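Local coordinates for protein rhamnosidase B (Bacillus sp., PDB 2OKX) that hydrolyses terminal alpha-L-rhamnose residues from its substrates, as a family 78 glycoside hydrolase whose catalytic domain is an alpha barrel, at residues 770-775 against 804-809; 810-815 against 878-883. All blocks are in the same frame, centred on the assembly; numbering follows the deposited sequence.

Contact 1: residues 770-775 against 804-809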
loop_
_atom_site.group_PDB
_atom_site.type_symbol
_atom_site.label_atom_id
_atom_site.label_comp_id
_atom_site.label_asym_id
_atom_site.label_seq_id
_atom_site.Cartn_x
_atom_site.Cartn_y
_atom_site.Cartn_z
ATOM N N ALA A 770 20.531 -9.870 17.801
ATOM C CA ALA A 770 21.860 -10.396 18.096
ATOM C C ALA A 770 21.780 -11.918 18.218
ATOM O O ALA A 770 22.674 -12.643 17.774
ATOM C CB ALA A 770 22.390 -9.790 19.391
ATOM N N TYR A 771 20.693 -12.392 18.813
ATOM C CA TYR A 771 20.474 -13.821 19.000
ATOM C C TYR A 771 20.274 -14.536 17.663
ATOM O O TYR A 771 20.894 -15.569 17.405
ATOM C CB TYR A 771 19.246 -14.039 19.883
ATOM C CG TYR A 771 19.020 -15.478 20.289
ATOM C CD1 TYR A 771 19.810 -16.080 21.269
ATOM C CD2 TYR A 771 18.012 -16.235 19.699
ATOM C CE1 TYR A 771 19.599 -17.406 21.651
ATOM C CE2 TYR A 771 17.793 -17.557 20.071
ATOM C CZ TYR A 771 18.589 -18.137 21.047
ATOM O OH TYR A 771 18.374 -19.445 21.410
ATOM N N LEU A 772 19.408 -13.983 16.819
ATOM C CA LEU A 772 19.116 -14.570 15.513
ATOM C C LEU A 772 20.280 -14.543 14.539
ATOM O O LEU A 772 20.423 -15.441 13.713
ATOM C CB LEU A 772 17.932 -13.856 14.854
ATOM C CG LEU A 772 16.525 -14.142 15.370
ATOM C CD1 LEU A 772 15.533 -13.241 14.650
ATOM C CD2 LEU A 772 16.184 -15.600 15.134
ATOM N N CYS A 773 21.103 -13.504 14.618
ATOM C CA CYS A 773 22.233 -13.380 13.710
ATOM C C CYS A 773 23.440 -14.218 14.122
ATOM O O CYS A 773 24.420 -14.301 13.389
ATOM C CB CYS A 773 22.622 -11.906 13.571
ATOM S SG CYS A 773 21.348 -10.919 12.734
ATOM N N GLY A 774 23.356 -14.845 15.290
ATOM C CA GLY A 774 24.449 -15.680 15.760
ATOM C C GLY A 774 25.671 -14.900 16.205
ATOM O O GLY A 774 26.784 -15.427 16.211
ATOM N N VAL A 775 25.464 -13.640 16.572
ATOM C CA VAL A 775 26.555 -12.792 17.030
ATOM C C VAL A 775 26.759 -13.026 18.519
ATOM O O VAL A 775 27.880 -12.958 19.024
ATOM C CB VAL A 775 26.243 -11.297 16.782
ATOM C CG1 VAL A 775 27.269 -10.421 17.484
ATOM C CG2 VAL A 775 26.249 -11.012 15.288
ATOM N N SER A 804 7.615 -9.004 16.003
ATOM C CA SER A 804 7.216 -10.234 16.686
ATOM C C SER A 804 7.657 -11.454 15.878
ATOM O O SER A 804 8.016 -12.484 16.443
ATOM C CB SER A 804 5.694 -10.285 16.877
ATOM O OG SER A 804 5.261 -9.403 17.902
ATOM N N PHE A 805 7.632 -11.330 14.554
ATOM C CA PHE A 805 8.022 -12.434 13.676
ATOM C C PHE A 805 9.451 -12.872 13.981
ATOM O O PHE A 805 9.727 -14.065 14.134
ATOM C CB PHE A 805 7.915 -12.010 12.207
ATOM C CG PHE A 805 7.976 -13.159 11.232
ATOM C CD1 PHE A 805 9.134 -13.919 11.094
ATOM C CD2 PHE A 805 6.874 -13.469 10.439
ATOM C CE1 PHE A 805 9.197 -14.973 10.179
ATOM C CE2 PHE A 805 6.921 -14.517 9.522
ATOM C CZ PHE A 805 8.087 -15.273 9.389
ATOM N N PHE A 806 10.356 -11.904 14.058
ATOM C CA PHE A 806 11.752 -12.195 14.349
ATOM C C PHE A 806 11.871 -12.764 15.760
ATOM O O PHE A 806 12.677 -13.659 16.014
ATOM C CB PHE A 806 12.594 -10.921 14.198
ATOM C CG PHE A 806 12.623 -10.381 12.793
ATOM C CD1 PHE A 806 13.202 -11.115 11.765
ATOM C CD2 PHE A 806 12.053 -9.147 12.492
ATOM C CE1 PHE A 806 13.214 -10.630 10.452
ATOM C CE2 PHE A 806 12.059 -8.652 11.185
ATOM C CZ PHE A 806 12.639 -9.394 10.164
ATOM N N TYR A 807 11.050 -12.256 16.671
ATOM C CA TYR A 807 11.055 -12.728 18.052
ATOM C C TYR A 807 10.660 -14.209 18.105
ATOM O O TYR A 807 11.250 -14.995 18.854
ATOM C CB TYR A 807 10.090 -11.880 18.886
ATOM C CG TYR A 807 9.927 -12.316 20.327
ATOM C CD1 TYR A 807 11.037 -12.559 21.140
ATOM C CD2 TYR A 807 8.661 -12.463 20.881
ATOM C CE1 TYR A 807 10.880 -12.937 22.474
ATOM C CE2 TYR A 807 8.493 -12.837 22.207
ATOM C CZ TYR A 807 9.606 -13.073 22.996
ATOM O OH TYR A 807 9.426 -13.435 24.306
ATOM N N TYR A 808 9.671 -14.588 17.301
ATOM C CA TYR A 808 9.221 -15.978 17.270
ATOM C C TYR A 808 10.298 -16.881 16.668
ATOM O O TYR A 808 10.464 -18.026 17.092
ATOM C CB TYR A 808 7.908 -16.108 16.485
ATOM C CG TYR A 808 6.744 -15.337 17.093
ATOM C CD1 TYR A 808 6.757 -14.946 18.433
ATOM C CD2 TYR A 808 5.623 -15.008 16.326
ATOM C CE1 TYR A 808 5.678 -14.239 18.998
ATOM C CE2 TYR A 808 4.545 -14.307 16.877
ATOM C CZ TYR A 808 4.579 -13.926 18.209
ATOM O OH TYR A 808 3.514 -13.239 18.753
ATOM N N GLU A 809 11.030 -16.375 15.681
ATOM C CA GLU A 809 12.097 -17.172 15.084
ATOM C C GLU A 809 13.132 -17.453 16.173
ATOM O O GLU A 809 13.727 -18.533 16.219
ATOM C CB GLU A 809 12.746 -16.431 13.911
ATOM C CG GLU A 809 11.918 -16.444 12.624
ATOM C CD GLU A 809 12.651 -15.822 11.441
ATOM O OE1 GLU A 809 12.848 -14.588 11.432
ATOM O OE2 GLU A 809 13.035 -16.570 10.520
#

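Contact 2: residues 810-815 against 878-883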
loop_
_atom_site.group_PDB
_atom_site.type_symbol
_atom_site.label_atom_id
_atom_site.label_comp_id
_atom_site.label_asym_id
_atom_site.label_seq_id
_atom_site.Cartn_x
_atom_site.Cartn_y
_atom_site.Cartn_z
ATOM N N ALA A 810 13.329 -16.476 17.057
ATOM C CA ALA A 810 14.268 -16.618 18.161
ATOM C C ALA A 810 13.741 -17.636 19.174
ATOM O O ALA A 810 14.505 -18.465 19.679
ATOM C CB ALA A 810 14.496 -15.264 18.843
ATOM N N LEU A 811 12.444 -17.576 19.474
ATOM C CA LEU A 811 11.856 -18.517 20.428
ATOM C C LEU A 811 11.926 -19.946 19.884
ATOM O O LEU A 811 12.088 -20.897 20.643
ATOM C CB LEU A 811 10.398 -18.146 20.743
ATOM C CG LEU A 811 10.174 -16.837 21.515
ATOM C CD1 LEU A 811 8.683 -16.593 21.689
ATOM C CD2 LEU A 811 10.858 -16.912 22.875
ATOM N N GLU A 812 11.807 -20.090 18.568
ATOM C CA GLU A 812 11.879 -21.406 17.943
ATOM C C GLU A 812 13.304 -21.936 18.114
ATOM O O GLU A 812 13.511 -23.087 18.494
ATOM C CB GLU A 812 11.536 -21.307 16.454
ATOM C CG GLU A 812 11.782 -22.592 15.669
ATOM C CD GLU A 812 10.885 -23.744 16.109
ATOM O OE1 GLU A 812 11.233 -24.903 15.812
ATOM O OE2 GLU A 812 9.832 -23.501 16.738
ATOM N N LYS A 813 14.277 -21.074 17.844
ATOM C CA LYS A 813 15.686 -21.425 17.972
ATOM C C LYS A 813 16.013 -21.796 19.419
ATOM O O LYS A 813 16.826 -22.684 19.670
ATOM C CB LYS A 813 16.551 -20.239 17.529
ATOM C CG LYS A 813 18.052 -20.461 17.628
ATOM C CD LYS A 813 18.807 -19.220 17.164
ATOM C CE LYS A 813 20.319 -19.400 17.267
ATOM N NZ LYS A 813 20.817 -20.464 16.350
ATOM N N ALA A 814 15.373 -21.112 20.363
ATOM C CA ALA A 814 15.596 -21.361 21.783
ATOM C C ALA A 814 14.732 -22.499 22.317
ATOM O O ALA A 814 14.837 -22.867 23.486
ATOM C CB ALA A 814 15.327 -20.092 22.578
ATOM N N GLY A 815 13.876 -23.049 21.464
ATOM C CA GLY A 815 13.009 -24.137 21.887
ATOM C C GLY A 815 11.939 -23.706 22.878
ATOM O O GLY A 815 11.601 -24.454 23.792
ATOM N N GLY A 878 4.449 -28.817 13.165
ATOM C CA GLY A 878 5.692 -29.552 12.996
ATOM C C GLY A 878 6.265 -29.737 11.604
ATOM O O GLY A 878 7.206 -30.510 11.437
ATOM N N VAL A 879 5.737 -29.035 10.606
ATOM C CA VAL A 879 6.233 -29.197 9.238
ATOM C C VAL A 879 7.334 -28.216 8.854
ATOM O O VAL A 879 7.109 -27.007 8.819
ATOM C CB VAL A 879 5.091 -29.051 8.204
ATOM C CG1 VAL A 879 5.632 -29.267 6.793
ATOM C CG2 VAL A 879 3.982 -30.047 8.505
ATOM N N LYS A 880 8.518 -28.745 8.553
ATOM C CA LYS A 880 9.651 -27.919 8.148
ATOM C C LYS A 880 10.355 -28.484 6.916
ATOM O O LYS A 880 10.453 -29.701 6.752
ATOM C CB LYS A 880 10.672 -27.806 9.282
ATOM C CG LYS A 880 10.249 -26.911 10.432
ATOM C CD LYS A 880 11.387 -26.760 11.430
ATOM C CE LYS A 880 11.025 -25.818 12.559
ATOM N NZ LYS A 880 12.162 -25.667 13.505
ATOM N N ARG A 881 10.838 -27.593 6.056
ATOM C CA ARG A 881 11.566 -27.983 4.847
ATOM C C ARG A 881 12.858 -28.656 5.322
ATOM O O ARG A 881 13.554 -28.117 6.180
ATOM C CB ARG A 881 11.905 -26.736 4.017
ATOM C CG ARG A 881 12.388 -27.015 2.585
ATOM C CD ARG A 881 12.904 -25.737 1.903
ATOM N NE ARG A 881 14.164 -25.282 2.492
ATOM C CZ ARG A 881 14.282 -24.269 3.344
ATOM N NH1 ARG A 881 15.475 -23.948 3.825
ATOM N NH2 ARG A 881 13.216 -23.565 3.705
ATOM N N GLY A 882 13.178 -29.823 4.764
ATOM C CA GLY A 882 14.377 -30.541 5.183
ATOM C C GLY A 882 15.565 -30.480 4.237
ATOM O O GLY A 882 16.690 -30.807 4.619
ATOM N N ALA A 883 15.312 -30.093 2.992
ATOM C CA ALA A 883 16.353 -29.962 1.977
ATOM C C ALA A 883 15.791 -29.007 0.947
ATOM O O ALA A 883 14.578 -28.798 0.892
ATOM C CB ALA A 883 16.658 -31.310 1.323
#

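Contact 1: residues 770-775 against 804-809
Leu772, in the last turn of helix 764-772, reaches across to helix 801-813 and divides its two methyl groups between Phe806 and Glu809, one helical turn apart. The isobutyl group of Leu772 stands at about a right angle to both partner side chains. With CG anti to its own carbonyl carbon (chi1 -75°), the branch is carried onto the facing helix: CD1 lies 3.2 Å from Phe806 O and 3.8 Å from Phe806 CB, while CD2 rests 3.7 Å from both Glu809 CB and the adjoining backbone carbon, Glu809 C. No hydrogen bond links the segments, and the contact is a single leucine packed on a helix surface, with the CA atoms of Leu772 and Glu809 7.5 Å apart. Both helices belong to the six-hairpin glycosidase domain, the alpha barrel of this enzyme, and the contact joins two of its helices, with helix 778-789 lying between them in sequence. Leu772 thus meets Glu809 at the root of its side chain and at its backbone, while the carboxylate at the far end is engaged in a salt bridge by Arg581 of helix 577-590. Beyond Leu772 the chain leaves the helix in a Schellman motif: Gly774 takes a positive phi of 72°, and Val775 N bonds back to Ala770 O at 3.2 Å.

Contact 2: residues 810-815 against 878-883
Glu812 sends its CG anti to the backbone N (chi1 171°) and then bends at chi2 (65°), which brings its carboxylate out from helix 801-813 to meet Lys880. The lysine comes from the opposite direction, its chain fully extended beyond CG from strand 879-881, and the two residues meet only through their ends. Lys880 NZ donates to Glu812 OE1 in a salt bridge of 2.6 Å. The ammonium reaches this oxygen on its anti side, 35° out of the carboxylate plane, and Lys880 CE follows at 3.4 Å from Glu812 OE1. The span is long for so small a contact: the nearest CA atoms of the two segments, those of Glu812 and Gly878, are 11.4 Å apart. The second oxygen, OE2, is held by Ser875 and Gln817, an arrangement that should limit rotation of the carboxylate and keep OE1 turned to the lysine. Replacing Glu812 by an alanine would probably leave the Lys880 ammonium without its carboxylate mate and deprive Ser875 and Gln817 of their shared acceptor. Beside the bridge, helix 801-813 ends in a Schellman motif at Gly815, whose N bonds to Glu812 O at 3.0 Å. On the other side, Lys880 pairs through its backbone with Asp890 of strand 888-891. The arrangement is a surface salt bridge between a helix of the six-hairpin glycosidase domain and the first strand of the C-terminal region.

How the contacts relate
Both contacts draw on helix 801-813, contact 1 on an earlier part and contact 2 on its C-terminal end, and their centres lie 12 Å apart. Contact 1 is partly buried and apolar, a helix-to-helix packing within the alpha barrel; contact 2 is a smaller surface contact, a charged one made by a single hydrogen-bonded salt bridge between that helix and a strand of the C-terminal region. Glutamates take part in both, but Glu809 offers its aliphatic part across its contact and Glu812 its charge. The two also touch directly: at the end of helix 764-772, Leu772 meets Ala810 and Tyr771 packs on Ala810, Lys813 and Ala814, with Tyr771 OH 3.3 Å from Ala814 CB.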